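Non-structural protein 2 (Human rotavirus C, PDB 2GU0) probably binds single-stranded RNA and hydrolyses nucleoside triphosphates as a homooctamer, taking part in viroplasm formation and in replication and packaging of the viral genome. Local coordinates at residues 216-221 against 232-237. Numbering follows the deposited sequence.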
loop_
_atom_site.group_PDB
_atom_site.type_symbol
_atom_site.label_atom_id
_atom_site.label_comp_id
_atom_site.label_asym_id
_atom_site.label_seq_id
_atom_site.Cartn_x
_atom_site.Cartn_y
_atom_site.Cartn_z
ATOM N N ILE A 216 -26.935 30.465 -25.222
ATOM C CA ILE A 216 -27.938 30.131 -26.228
ATOM C C ILE A 216 -29.100 29.337 -25.636
ATOM O O ILE A 216 -29.092 28.982 -24.456
ATOM C CB ILE A 216 -27.324 29.297 -27.373
ATOM C CG1 ILE A 216 -26.810 27.969 -26.833
ATOM C CG2 ILE A 216 -26.191 30.059 -28.032
ATOM C CD1 ILE A 216 -26.164 27.089 -27.885
ATOM N N SER A 217 -30.108 29.076 -26.460
ATOM C CA SER A 217 -31.255 28.290 -26.038
ATOM C C SER A 217 -31.707 27.395 -27.168
ATOM O O SER A 217 -31.821 27.839 -28.308
ATOM C CB SER A 217 -32.424 29.172 -25.634
ATOM O OG SER A 217 -33.580 28.372 -25.435
ATOM N N HIS A 218 -31.956 26.129 -26.843
ATOM C CA HIS A 218 -32.413 25.166 -27.827
ATOM C C HIS A 218 -33.942 25.203 -27.867
ATOM O O HIS A 218 -34.578 24.271 -28.345
ATOM C CB HIS A 218 -31.942 23.757 -27.462
ATOM C CG HIS A 218 -30.452 23.613 -27.370
ATOM N ND1 HIS A 218 -29.602 23.963 -28.398
ATOM C CD2 HIS A 218 -29.664 23.114 -26.384
ATOM C CE1 HIS A 218 -28.356 23.684 -28.052
ATOM N NE2 HIS A 218 -28.365 23.169 -26.835
ATOM N N GLY A 219 -34.528 26.281 -27.357
ATOM C CA GLY A 219 -35.974 26.398 -27.365
ATOM C C GLY A 219 -36.652 26.359 -26.006
ATOM O O GLY A 219 -37.684 27.001 -25.814
ATOM N N LYS A 220 -36.089 25.611 -25.063
ATOM C CA LYS A 220 -36.671 25.505 -23.728
ATOM C C LYS A 220 -36.336 26.724 -22.870
ATOM O O LYS A 220 -35.800 27.709 -23.371
ATOM C CB LYS A 220 -36.149 24.251 -23.049
ATOM C CG LYS A 220 -36.197 23.012 -23.923
ATOM C CD LYS A 220 -37.618 22.640 -24.278
ATOM C CE LYS A 220 -37.674 21.222 -24.820
ATOM N NZ LYS A 220 -37.316 20.215 -23.782
ATOM N N ARG A 221 -36.657 26.669 -21.581
ATOM C CA ARG A 221 -36.353 27.792 -20.696
ATOM C C ARG A 221 -35.131 27.540 -19.815
ATOM O O ARG A 221 -35.207 27.613 -18.588
ATOM C CB ARG A 221 -37.553 28.138 -19.817
ATOM C CG ARG A 221 -38.731 28.726 -20.573
ATOM C CD ARG A 221 -39.891 28.998 -19.627
ATOM N NE ARG A 221 -39.584 30.084 -18.704
ATOM C CZ ARG A 221 -40.285 30.362 -17.609
ATOM N NH1 ARG A 221 -41.345 29.630 -17.285
ATOM N NH2 ARG A 221 -39.927 31.384 -16.840
ATOM N N MET A 232 -21.547 28.234 -34.194
ATOM C CA MET A 232 -22.056 27.715 -35.466
ATOM C C MET A 232 -22.711 26.349 -35.267
ATOM O O MET A 232 -23.911 26.189 -35.474
ATOM C CB MET A 232 -20.926 27.579 -36.491
ATOM C CG MET A 232 -20.617 28.851 -37.265
ATOM S SD MET A 232 -21.984 29.407 -38.309
ATOM C CE MET A 232 -21.815 28.246 -39.646
ATOM N N SER A 233 -21.904 25.369 -34.867
ATOM C CA SER A 233 -22.367 24.006 -34.621
ATOM C C SER A 233 -23.745 23.927 -33.989
ATOM O O SER A 233 -24.642 23.284 -34.519
ATOM C CB SER A 233 -21.372 23.286 -33.725
ATOM O OG SER A 233 -20.086 23.341 -34.301
ATOM N N HIS A 234 -23.901 24.567 -32.842
ATOM C CA HIS A 234 -25.174 24.569 -32.145
ATOM C C HIS A 234 -26.226 25.230 -33.015
ATOM O O HIS A 234 -27.413 24.914 -32.925
ATOM C CB HIS A 234 -25.037 25.326 -30.828
ATOM C CG HIS A 234 -24.166 24.634 -29.832
ATOM N ND1 HIS A 234 -24.632 23.639 -29.004
ATOM C CD2 HIS A 234 -22.846 24.765 -29.562
ATOM C CE1 HIS A 234 -23.637 23.185 -28.264
ATOM N NE2 HIS A 234 -22.543 23.851 -28.583
ATOM N N ALA A 235 -25.780 26.156 -33.856
ATOM C CA ALA A 235 -26.682 26.861 -34.748
ATOM C C ALA A 235 -27.156 25.903 -35.828
ATOM O O ALA A 235 -28.328 25.906 -36.187
ATOM C CB ALA A 235 -25.979 28.053 -35.373
ATOM N N GLU A 236 -26.244 25.079 -36.336
ATOM C CA GLU A 236 -26.583 24.111 -37.371
ATOM C C GLU A 236 -27.518 23.038 -36.820
ATOM O O GLU A 236 -28.536 22.719 -37.436
ATOM C CB GLU A 236 -25.319 23.460 -37.917
ATOM C CG GLU A 236 -24.242 24.457 -38.278
ATOM C CD GLU A 236 -23.217 23.887 -39.241
ATOM O OE1 GLU A 236 -22.808 22.718 -39.055
ATOM O OE2 GLU A 236 -22.813 24.615 -40.177
ATOM N N ARG A 237 -27.165 22.483 -35.662
ATOM C CA ARG A 237 -27.982 21.460 -35.016
ATOM C C ARG A 237 -29.422 21.927 -34.899
ATOM O O ARG A 237 -30.346 21.226 -35.307
ATOM C CB ARG A 237 -27.480 21.165 -33.604
ATOM C CG ARG A 237 -26.267 20.271 -33.478
ATOM C CD ARG A 237 -25.919 20.162 -31.998
ATOM N NE ARG A 237 -24.954 19.112 -31.691
ATOM C CZ ARG A 237 -24.626 18.755 -30.453
ATOM N NH1 ARG A 237 -25.190 19.371 -29.419
ATOM N NH2 ARG A 237 -23.745 17.785 -30.245
#
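His-234 on helix 231-243 meets both Ile-216 and His-218. The contact is small, burying 122 Å² in all, and no hydrogen bond crosses it.

The apolar part is the CD1 methyl of Ile-216 set against CB and the ring of His-234. CD1 of Ile-216 lies 3.6 Å from CB of His-234 and 3.7 Å from its CG, and the two side chains run roughly perpendicular. CG1 of Ile-216 sits between the backbone N and the carbonyl carbon (chi1 63°), and the extended chi2 of -179° carries CD1 out to the His-234 side chain. Trp-266 of helix 264-275 and Val-226 of strand 222-227 touch both residues.

The aromatic part is not a stack. The two imidazoles meet at their margins and neither covers the other's face. CE1 of His-218 is 3.8 Å from ND1 of His-234, which lies at the edge of the His-218 ring, in its plane. The ring planes are inclined at 29°, with centroids 6.0 Å apart.

Within the loop, Ser-217 OG accepts a hydrogen bond from Gly-219 N at 3.0 Å, forming an ST turn. Ser-217 O is hydrogen-bonded to Tyr-254 OH and Trp-266 NE1.

His-218, Gly-219 and Lys-220 belong to the predicted ATP site, close to the predicted active-site His-222. The contact thus joins helix 231-243 to the end of strand 213-216 and to the loop of the predicted nucleotide site in the HIT-like C-terminal domain.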